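Local coordinates for protein RavA (Legionella pneumophila str. Paris, PDB 6WO6) that is an effector of Legionella pneumophila whose molecular activity is not firmly established, a mainly helical protein that probably acts on the host cell during infection, at residues L26-L36 / A67-F77; K11-L20 / R47-E56. The protein carries 2 engineered substitutions. All coordinates share one frame; numbering follows the deposited sequence.

How the interactions relate
Interactions 1 and 2 lie at the N-terminal end of an elongated, strand-free chain, on the same side of its centre, with their centres about 17 Å apart. Their segments alternate along the sequence: 11-20, 26-36, 47-56, then 67-77. Helix 16-20 leads into helix 23-28, and helix 30-34 into helix 38-51, so the chain moves from one contact to the other and back. The two also touch: Leu-26 and Asn-29 pack on Leu-20, and the Phe-77 ring reaches Leu-48. Interaction 1 joins the loop before helix 77-92 to helices 23-28 and 30-34, while interaction 2 crosses the end of helix 38-51; together they tie the short N-terminal helices to the longer helices 38-51, 54-66 and 77-92.

Interaction 1: L26-L36 / A67-F77; sequences LAENREELNKL and ARMPQDDSDTF
Arg-30 and Asn-34, one turn apart on helix 30-34, supply the polar side of this contact, and each uses its end to grip the backbone of the 67-77 loop. The Arg-30 chain bends at chi3 (-68°) and carries NH1 to within 3.1 Å of Ala-67 O. That bond is nearly straight, with the oxygen close to the guanidinium plane. In the second bond Asn-34 OD1 accepts Phe-77 N at 3.3 Å, again almost linearly, the donor lying 33° from the plane of the side-chain carbonyl. Over one face of the guanidinium lies Met-69, whose side chain crosses the arginine at about a right angle and brings CE 3.8 Å from Arg-30 CZ.

In this mainly helical N-terminal part of the protein, residues 67-77 form the connection that carries the chain from helix 54-66 into helix 77-92, whose first residue is Phe-77, and helices 23-28 and 30-34 pack on it. The loop also has internal support, since the Asp-72 carboxylate accepts Met-69 N through OD2 and Thr-76 OG1 through OD1.

Apolar contacts lie beside these bonds. Leu-33 sets CD2 3.9 Å above the centre of the Phe-77 ring, only 5° off its normal, a CH-pi contact. Leu-44 of helix 38-51 touches both side chains. Nearer the start of the loop, Leu-26 CB meets Ala-67 CB at 3.7 Å.

Interaction 2: K11-L20 / R47-E56; sequences KGLEHPYEVL and RLVLECPVNE
With CG of Tyr-17 anti to the backbone N (chi1 178°), the phenol ring reaches along the 51-53 backbone. This is a near-perpendicular helix-helix crossing: the axes of the short segments 16-20 and 47-51 approach to 8.4 Å with a signed crossing angle of -97°, and Tyr-17 extends the contact beyond the crossing to the turn leading into helix 54-66.

Cys-52 covers one face of the tyrosine, its CA 3.8 Å from the ring centroid and almost on the normal, a CH-pi contact. Its SG approaches obliquely, 4.1 Å from the same centroid, as a sulfur-aromatic contact, while Pro-53 CD reaches Tyr-17 CE2. Phe-60 of helix 54-66 adds an edge-to-face ring contact, and Lys-88 NZ of helix 77-92 hydrogen-bonds to the carbonyl oxygens of Val-49 and Cys-52.

At the crossing itself, Leu-48 turns CD1 against the backbone of the first turn of helix 16-20 and lies 4.1 Å from Tyr-17 CB. The extended Glu-51 passes across the Pro-16 ring, and its OE2 accepts a weak bond from Tyr-17 N at 3.4 Å; the start of a helix would be expected to stabilise a negative charge there.

One turn before Glu-51, the Arg-47 guanidinium lies with one face against Pro-16 CG and its edge toward Leu-13 O, which NH1 meets in a weak bond of 3.1 Å. Glu-56 OE1 lies near the plane of the Tyr-17 ring, at its hydroxyl edge; the modelled separation from OH is too short to be reliable, and the carboxylate plane is turned 54° from that of the ring.

Interaction 1: L26-L36 / A67-F77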
loop_
_atom_site.group_PDB
_atom_site.type_symbol
_atom_site.label_atom_id
_atom_site.label_comp_id
_atom_site.label_asym_id
_atom_site.label_seq_id
_atom_site.Cartn_x
_atom_site.Cartn_y
_atom_site.Cartn_z
ATOM N N LEU A 26 -8.692 -2.095 40.291
ATOM C CA LEU A 26 -9.356 -0.817 40.059
ATOM C C LEU A 26 -10.273 -0.450 41.220
ATOM O O LEU A 26 -10.355 0.722 41.610
ATOM C CB LEU A 26 -10.138 -0.863 38.747
ATOM C CG LEU A 26 -9.324 -0.714 37.461
ATOM C CD1 LEU A 26 -10.216 -0.842 36.236
ATOM C CD2 LEU A 26 -8.600 0.621 37.458
ATOM N N ALA A 27 -10.966 -1.438 41.791
ATOM C CA ALA A 27 -11.878 -1.157 42.896
ATOM C C ALA A 27 -11.128 -0.880 44.195
ATOM O O ALA A 27 -11.560 -0.041 44.993
ATOM C CB ALA A 27 -12.854 -2.320 43.080
ATOM N N GLU A 28 -10.011 -1.576 44.426
ATOM C CA GLU A 28 -9.246 -1.362 45.652
ATOM C C GLU A 28 -8.715 0.062 45.738
ATOM O O GLU A 28 -8.668 0.654 46.823
ATOM C CB GLU A 28 -8.085 -2.353 45.735
ATOM C CG GLU A 28 -8.481 -3.802 45.909
ATOM C CD GLU A 28 -7.291 -4.737 45.766
ATOM O OE1 GLU A 28 -6.178 -4.242 45.482
ATOM O OE2 GLU A 28 -7.466 -5.963 45.931
ATOM N N ASN A 29 -8.310 0.630 44.603
ATOM C CA ASN A 29 -7.633 1.917 44.563
ATOM C C ASN A 29 -8.551 3.056 44.129
ATOM O O ASN A 29 -8.057 4.126 43.762
ATOM C CB ASN A 29 -6.420 1.836 43.635
ATOM C CG ASN A 29 -5.491 0.689 43.989
ATOM O OD1 ASN A 29 -4.558 0.848 44.775
ATOM N ND2 ASN A 29 -5.746 -0.477 43.411
ATOM N N ARG A 30 -9.870 2.854 44.187
ATOM C CA ARG A 30 -10.808 3.838 43.648
ATOM C C ARG A 30 -10.650 5.197 44.323
ATOM O O ARG A 30 -10.571 6.231 43.649
ATOM C CB ARG A 30 -12.242 3.328 43.797
ATOM C CG ARG A 30 -13.311 4.334 43.391
ATOM C CD ARG A 30 -14.716 3.792 43.621
ATOM N NE ARG A 30 -15.035 2.690 42.716
ATOM C CZ ARG A 30 -14.941 1.402 43.035
ATOM N NH1 ARG A 30 -15.253 0.475 42.139
ATOM N NH2 ARG A 30 -14.537 1.040 44.246
ATOM N N GLU A 31 -10.604 5.214 45.658
ATOM C CA GLU A 31 -10.542 6.480 46.382
ATOM C C GLU A 31 -9.247 7.230 46.079
ATOM O O GLU A 31 -9.269 8.412 45.705
ATOM C CB GLU A 31 -10.685 6.224 47.883
ATOM C CG GLU A 31 -10.728 7.484 48.737
ATOM C CD GLU A 31 -10.847 7.177 50.221
ATOM O OE1 GLU A 31 -10.985 5.986 50.572
ATOM O OE2 GLU A 31 -10.802 8.126 51.036
ATOM N N GLU A 32 -8.106 6.550 46.220
ATOM C CA GLU A 32 -6.829 7.202 45.955
ATOM C C GLU A 32 -6.668 7.561 44.483
ATOM O O GLU A 32 -6.030 8.570 44.166
ATOM C CB GLU A 32 -5.677 6.317 46.423
ATOM C CG GLU A 32 -5.575 6.199 47.937
ATOM C CD GLU A 32 -5.279 7.531 48.610
ATOM O OE1 GLU A 32 -4.445 8.292 48.078
ATOM O OE2 GLU A 32 -5.882 7.821 49.665
ATOM N N LEU A 33 -7.232 6.759 43.575
ATOM C CA LEU A 33 -7.222 7.131 42.162
ATOM C C LEU A 33 -8.035 8.396 41.924
ATOM O O LEU A 33 -7.662 9.238 41.098
ATOM C CB LEU A 33 -7.766 5.990 41.300
ATOM C CG LEU A 33 -6.836 4.831 40.942
ATOM C CD1 LEU A 33 -7.643 3.666 40.399
ATOM C CD2 LEU A 33 -5.782 5.272 39.938
ATOM N N ASN A 34 -9.158 8.543 42.633
ATOM C CA ASN A 34 -9.982 9.735 42.489
ATOM C C ASN A 34 -9.368 10.953 43.159
ATOM O O ASN A 34 -9.770 12.080 42.852
ATOM C CB ASN A 34 -11.385 9.483 43.046
ATOM C CG ASN A 34 -12.165 8.480 42.223
ATOM O OD1 ASN A 34 -11.808 8.189 41.080
ATOM N ND2 ASN A 34 -13.238 7.949 42.796
ATOM N N LYS A 35 -8.409 10.759 44.064
ATOM C CA LYS A 35 -7.686 11.887 44.644
ATOM C C LYS A 35 -6.606 12.458 43.717
ATOM O O LYS A 35 -5.839 13.325 44.149
ATOM C CB LYS A 35 -7.058 11.478 45.981
ATOM C CG LYS A 35 -8.070 11.161 47.072
ATOM C CD LYS A 35 -7.404 10.501 48.271
ATOM C CE LYS A 35 -6.363 11.408 48.905
ATOM N NZ LYS A 35 -5.791 10.804 50.141
ATOM N N LEU A 36 -6.527 12.006 42.467
ATOM C CA LEU A 36 -5.508 12.474 41.535
ATOM C C LEU A 36 -5.954 13.744 40.821
ATOM O O LEU A 36 -7.142 13.947 40.553
ATOM C CB LEU A 36 -5.189 11.400 40.491
ATOM C CG LEU A 36 -4.409 10.151 40.905
ATOM C CD1 LEU A 36 -4.408 9.145 39.767
ATOM C CD2 LEU A 36 -2.985 10.503 41.300
ATOM N N ALA A 67 -15.532 -2.206 37.584
ATOM C CA ALA A 67 -15.280 -1.197 38.604
ATOM C C ALA A 67 -16.136 0.053 38.434
ATOM O O ALA A 67 -15.953 1.015 39.189
ATOM C CB ALA A 67 -13.798 -0.812 38.608
ATOM N N ARG A 68 -17.057 0.066 37.476
ATOM C CA ARG A 68 -17.918 1.226 37.293
ATOM C C ARG A 68 -18.919 1.327 38.436
ATOM O O ARG A 68 -19.446 0.318 38.917
ATOM C CB ARG A 68 -18.647 1.146 35.951
ATOM C CG ARG A 68 -19.435 2.400 35.598
ATOM C CD ARG A 68 -20.050 2.300 34.213
ATOM N NE ARG A 68 -20.875 3.464 33.896
ATOM N N MET A 69 -19.171 2.552 38.878
ATOM C CA MET A 69 -20.080 2.829 39.977
ATOM C C MET A 69 -21.119 3.850 39.539
ATOM O O MET A 69 -20.880 4.620 38.604
ATOM C CB MET A 69 -19.315 3.356 41.199
ATOM C CG MET A 69 -18.483 2.298 41.900
ATOM S SD MET A 69 -19.522 1.063 42.700
ATOM C CE MET A 69 -18.343 -0.257 42.978
ATOM N N PRO A 70 -22.290 3.868 40.184
ATOM C CA PRO A 70 -23.270 4.920 39.859
ATOM C C PRO A 70 -22.738 6.319 40.109
ATOM O O PRO A 70 -23.017 7.237 39.327
ATOM C CB PRO A 70 -24.461 4.584 40.769
ATOM C CG PRO A 70 -23.896 3.714 41.850
ATOM C CD PRO A 70 -22.804 2.929 41.195
ATOM N N GLN A 71 -21.958 6.503 41.174
ATOM C CA GLN A 71 -21.344 7.788 41.488
ATOM C C GLN A 71 -20.231 8.175 40.520
ATOM O O GLN A 71 -19.643 9.252 40.685
ATOM C CB GLN A 71 -20.801 7.758 42.917
ATOM C CG GLN A 71 -20.104 6.454 43.264
ATOM C CD GLN A 71 -18.919 6.650 44.185
ATOM O OE1 GLN A 71 -18.785 7.690 44.827
ATOM N NE2 GLN A 71 -18.046 5.650 44.247
ATOM N N ASP A 72 -19.922 7.341 39.530
ATOM C CA ASP A 72 -18.890 7.647 38.537
ATOM C C ASP A 72 -19.482 8.595 37.504
ATOM O O ASP A 72 -20.120 8.179 36.535
ATOM C CB ASP A 72 -18.367 6.373 37.882
ATOM C CG ASP A 72 -17.089 5.866 38.521
ATOM O OD1 ASP A 72 -16.216 6.694 38.850
ATOM O OD2 ASP A 72 -16.956 4.635 38.690
ATOM N N ASP A 73 -19.272 9.889 37.712
ATOM C CA ASP A 73 -19.630 10.896 36.727
ATOM C C ASP A 73 -18.404 11.247 35.891
ATOM O O ASP A 73 -17.293 10.778 36.143
ATOM C CB ASP A 73 -20.203 12.147 37.402
ATOM C CG ASP A 73 -19.125 13.077 37.928
ATOM O OD1 ASP A 73 -18.155 12.591 38.546
ATOM O OD2 ASP A 73 -19.251 14.304 37.718
ATOM N N SER A 74 -18.619 12.088 34.882
ATOM C CA SER A 74 -17.528 12.513 34.015
ATOM C C SER A 74 -16.587 13.458 34.755
ATOM O O SER A 74 -16.517 14.649 34.437
ATOM C CB SER A 74 -18.079 13.181 32.752
ATOM N N ASP A 75 -15.860 12.933 35.745
ATOM C CA ASP A 75 -14.947 13.740 36.547
ATOM C C ASP A 75 -13.992 12.851 37.335
ATOM O O ASP A 75 -12.920 13.297 37.758
ATOM C CB ASP A 75 -15.727 14.650 37.498
ATOM C CG ASP A 75 -15.404 16.119 37.299
ATOM O OD1 ASP A 75 -14.565 16.433 36.428
ATOM O OD2 ASP A 75 -15.988 16.960 38.015
ATOM N N THR A 76 -14.376 11.594 37.540
ATOM C CA THR A 76 -13.560 10.647 38.282
ATOM C C THR A 76 -12.512 10.016 37.365
ATOM O O THR A 76 -12.421 10.321 36.173
ATOM C CB THR A 76 -14.439 9.574 38.918
ATOM O OG1 THR A 76 -15.314 9.024 37.924
ATOM C CG2 THR A 76 -15.267 10.167 40.052
ATOM N N PHE A 77 -11.707 9.115 37.934
ATOM C CA PHE A 77 -10.676 8.447 37.147
ATOM C C PHE A 77 -11.275 7.478 36.137
ATOM O O PHE A 77 -10.681 7.244 35.076
ATOM C CB PHE A 77 -9.704 7.713 38.069
ATOM C CG PHE A 77 -8.598 7.003 37.341
ATOM C CD1 PHE A 77 -7.470 7.693 36.928
ATOM C CD2 PHE A 77 -8.685 5.645 37.069
ATOM C CE1 PHE A 77 -6.448 7.043 36.253
ATOM C CE2 PHE A 77 -7.667 4.989 36.394
ATOM C CZ PHE A 77 -6.546 5.690 35.986
#

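Interaction 2: K11-L20 / R47-E56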
loop_
_atom_site.group_PDB
_atom_site.type_symbol
_atom_site.label_atom_id
_atom_site.label_comp_id
_atom_site.label_asym_id
_atom_site.label_seq_id
_atom_site.Cartn_x
_atom_site.Cartn_y
_atom_site.Cartn_z
ATOM N N LYS A 11 0.559 7.420 41.057
ATOM C CA LYS A 11 1.125 8.326 40.067
ATOM C C LYS A 11 2.472 7.826 39.549
ATOM O O LYS A 11 2.839 8.107 38.404
ATOM C CB LYS A 11 1.247 9.722 40.681
ATOM C CG LYS A 11 1.774 10.809 39.767
ATOM C CD LYS A 11 1.955 12.102 40.555
ATOM C CE LYS A 11 2.704 13.153 39.754
ATOM N NZ LYS A 11 3.229 14.228 40.639
ATOM N N GLY A 12 3.207 7.061 40.357
ATOM C CA GLY A 12 4.545 6.632 39.998
ATOM C C GLY A 12 4.715 5.177 39.626
ATOM O O GLY A 12 5.859 4.701 39.577
ATOM N N LEU A 13 3.635 4.442 39.367
ATOM C CA LEU A 13 3.766 3.059 38.933
ATOM C C LEU A 13 4.513 2.999 37.608
ATOM O O LEU A 13 4.267 3.801 36.702
ATOM C CB LEU A 13 2.390 2.415 38.791
ATOM C CG LEU A 13 1.518 2.367 40.045
ATOM C CD1 LEU A 13 0.136 1.819 39.723
ATOM C CD2 LEU A 13 2.191 1.535 41.125
ATOM N N GLU A 14 5.437 2.044 37.496
ATOM C CA GLU A 14 6.218 1.906 36.273
ATOM C C GLU A 14 5.604 0.929 35.279
ATOM O O GLU A 14 5.898 1.019 34.081
ATOM C CB GLU A 14 7.656 1.482 36.596
ATOM C CG GLU A 14 7.794 0.198 37.394
ATOM C CD GLU A 14 9.219 -0.026 37.879
ATOM O OE1 GLU A 14 9.894 0.972 38.216
ATOM O OE2 GLU A 14 9.667 -1.194 37.916
ATOM N N HIS A 15 4.762 0.007 35.741
ATOM C CA HIS A 15 3.993 -0.879 34.869
ATOM C C HIS A 15 2.536 -0.812 35.310
ATOM O O HIS A 15 2.029 -1.731 35.968
ATOM C CB HIS A 15 4.529 -2.311 34.912
ATOM C CG HIS A 15 5.942 -2.441 34.437
ATOM N ND1 HIS A 15 6.335 -2.095 33.161
ATOM C CD2 HIS A 15 7.058 -2.881 35.067
ATOM C CE1 HIS A 15 7.632 -2.315 33.027
ATOM N NE2 HIS A 15 8.094 -2.792 34.169
ATOM N N PRO A 16 1.830 0.268 34.961
ATOM C CA PRO A 16 0.461 0.441 35.475
ATOM C C PRO A 16 -0.513 -0.638 35.035
ATOM O O PRO A 16 -1.440 -0.948 35.791
ATOM C CB PRO A 16 0.057 1.822 34.936
ATOM C CG PRO A 16 0.984 2.081 33.793
ATOM C CD PRO A 16 2.274 1.429 34.174
ATOM N N TYR A 17 -0.347 -1.223 33.844
ATOM C CA TYR A 17 -1.305 -2.237 33.408
ATOM C C TYR A 17 -1.148 -3.530 34.199
ATOM O O TYR A 17 -2.142 -4.193 34.516
ATOM C CB TYR A 17 -1.171 -2.512 31.910
ATOM C CG TYR A 17 -2.130 -3.587 31.444
ATOM C CD1 TYR A 17 -3.491 -3.328 31.339
ATOM C CD2 TYR A 17 -1.680 -4.866 31.138
ATOM C CE1 TYR A 17 -4.378 -4.308 30.929
ATOM C CE2 TYR A 17 -2.559 -5.853 30.726
ATOM C CZ TYR A 17 -3.908 -5.567 30.624
ATOM O OH TYR A 17 -4.793 -6.539 30.216
ATOM N N GLU A 18 0.089 -3.910 34.522
ATOM C CA GLU A 18 0.297 -5.112 35.320
ATOM C C GLU A 18 -0.301 -4.972 36.714
ATOM O O GLU A 18 -0.743 -5.964 37.303
ATOM C CB GLU A 18 1.791 -5.426 35.409
ATOM C CG GLU A 18 2.486 -5.558 34.056
ATOM N N VAL A 19 -0.344 -3.754 37.247
ATOM C CA VAL A 19 -0.770 -3.534 38.625
ATOM C C VAL A 19 -2.268 -3.271 38.719
ATOM O O VAL A 19 -2.931 -3.767 39.633
ATOM C CB VAL A 19 0.045 -2.376 39.240
ATOM C CG1 VAL A 19 -0.365 -2.139 40.687
ATOM C CG2 VAL A 19 1.536 -2.663 39.140
ATOM N N LEU A 20 -2.828 -2.497 37.786
ATOM C CA LEU A 20 -4.213 -2.042 37.866
ATOM C C LEU A 20 -5.077 -2.587 36.733
ATOM O O LEU A 20 -6.160 -2.053 36.476
ATOM C CB LEU A 20 -4.268 -0.511 37.864
ATOM C CG LEU A 20 -3.488 0.249 38.940
ATOM C CD1 LEU A 20 -3.528 1.744 38.667
ATOM C CD2 LEU A 20 -4.036 -0.050 40.325
ATOM N N ARG A 47 -1.082 5.919 30.123
ATOM C CA ARG A 47 -0.062 4.877 30.238
ATOM C C ARG A 47 -0.695 3.506 30.459
ATOM O O ARG A 47 -0.288 2.510 29.841
ATOM C CB ARG A 47 0.902 5.211 31.373
ATOM C CG ARG A 47 1.663 6.513 31.185
ATOM C CD ARG A 47 2.455 6.836 32.432
ATOM N NE ARG A 47 3.284 5.706 32.838
ATOM C CZ ARG A 47 3.647 5.461 34.093
ATOM N NH1 ARG A 47 3.244 6.261 35.071
ATOM N NH2 ARG A 47 4.402 4.409 34.370
ATOM N N LEU A 48 -1.696 3.446 31.340
ATOM C CA LEU A 48 -2.412 2.208 31.615
ATOM C C LEU A 48 -2.984 1.604 30.339
ATOM O O LEU A 48 -2.926 0.385 30.136
ATOM C CB LEU A 48 -3.511 2.501 32.640
ATOM C CG LEU A 48 -4.445 1.444 33.223
ATOM C CD1 LEU A 48 -3.686 0.209 33.604
ATOM C CD2 LEU A 48 -5.145 2.020 34.448
ATOM N N VAL A 49 -3.521 2.446 29.455
ATOM C CA VAL A 49 -4.105 1.934 28.220
ATOM C C VAL A 49 -3.024 1.591 27.196
ATOM O O VAL A 49 -3.177 0.636 26.422
ATOM C CB VAL A 49 -5.131 2.949 27.676
ATOM C CG1 VAL A 49 -5.147 2.966 26.164
ATOM C CG2 VAL A 49 -6.514 2.621 28.206
ATOM N N LEU A 50 -1.915 2.334 27.183
ATOM C CA LEU A 50 -0.825 2.026 26.261
ATOM C C LEU A 50 -0.242 0.649 26.542
ATOM O O LEU A 50 -0.074 -0.164 25.626
ATOM C CB LEU A 50 0.265 3.095 26.356
ATOM C CG LEU A 50 0.101 4.315 25.454
ATOM C CD1 LEU A 50 0.957 5.468 25.950
ATOM C CD2 LEU A 50 0.467 3.960 24.023
ATOM N N GLU A 51 0.062 0.361 27.810
ATOM C CA GLU A 51 0.727 -0.897 28.135
ATOM C C GLU A 51 -0.163 -2.121 27.953
ATOM O O GLU A 51 0.355 -3.243 27.970
ATOM C CB GLU A 51 1.254 -0.862 29.565
ATOM C CG GLU A 51 2.372 0.136 29.782
ATOM C CD GLU A 51 3.013 -0.019 31.140
ATOM O OE1 GLU A 51 4.038 0.648 31.394
ATOM O OE2 GLU A 51 2.490 -0.815 31.950
ATOM N N CYS A 52 -1.467 -1.944 27.781
ATOM C CA CYS A 52 -2.368 -3.079 27.620
ATOM C C CYS A 52 -2.218 -3.675 26.225
ATOM O O CYS A 52 -2.458 -2.974 25.236
ATOM C CB CYS A 52 -3.807 -2.647 27.848
ATOM S SG CYS A 52 -5.025 -3.914 27.468
ATOM N N PRO A 53 -1.829 -4.945 26.097
ATOM C CA PRO A 53 -1.709 -5.548 24.765
ATOM C C PRO A 53 -3.064 -5.626 24.079
ATOM O O PRO A 53 -4.117 -5.605 24.721
ATOM C CB PRO A 53 -1.151 -6.948 25.052
ATOM C CG PRO A 53 -0.588 -6.871 26.435
ATOM C CD PRO A 53 -1.445 -5.882 27.163
ATOM N N VAL A 54 -3.025 -5.725 22.748
ATOM C CA VAL A 54 -4.257 -5.693 21.963
ATOM C C VAL A 54 -5.154 -6.876 22.309
ATOM O O VAL A 54 -6.370 -6.721 22.480
ATOM C CB VAL A 54 -3.927 -5.647 20.460
ATOM C CG1 VAL A 54 -5.193 -5.804 19.629
ATOM C CG2 VAL A 54 -3.217 -4.347 20.121
ATOM N N ASN A 55 -4.570 -8.073 22.431
ATOM C CA ASN A 55 -5.368 -9.269 22.688
ATOM C C ASN A 55 -6.155 -9.160 23.987
ATOM O O ASN A 55 -7.249 -9.726 24.100
ATOM C CB ASN A 55 -4.469 -10.509 22.715
ATOM C CG ASN A 55 -2.989 -10.165 22.693
ATOM O OD1 ASN A 55 -2.584 -9.134 22.154
ATOM N ND2 ASN A 55 -2.172 -11.038 23.272
ATOM N N GLU A 56 -5.632 -8.433 24.969
ATOM C CA GLU A 56 -6.315 -8.279 26.244
ATOM C C GLU A 56 -7.293 -7.109 26.264
ATOM O O GLU A 56 -8.074 -7.000 27.219
ATOM C CB GLU A 56 -5.289 -8.112 27.372
ATOM C CG GLU A 56 -4.238 -9.212 27.405
ATOM C CD GLU A 56 -3.320 -9.111 28.605
ATOM O OE1 GLU A 56 -3.764 -8.602 29.655
ATOM O OE2 GLU A 56 -2.154 -9.542 28.497
#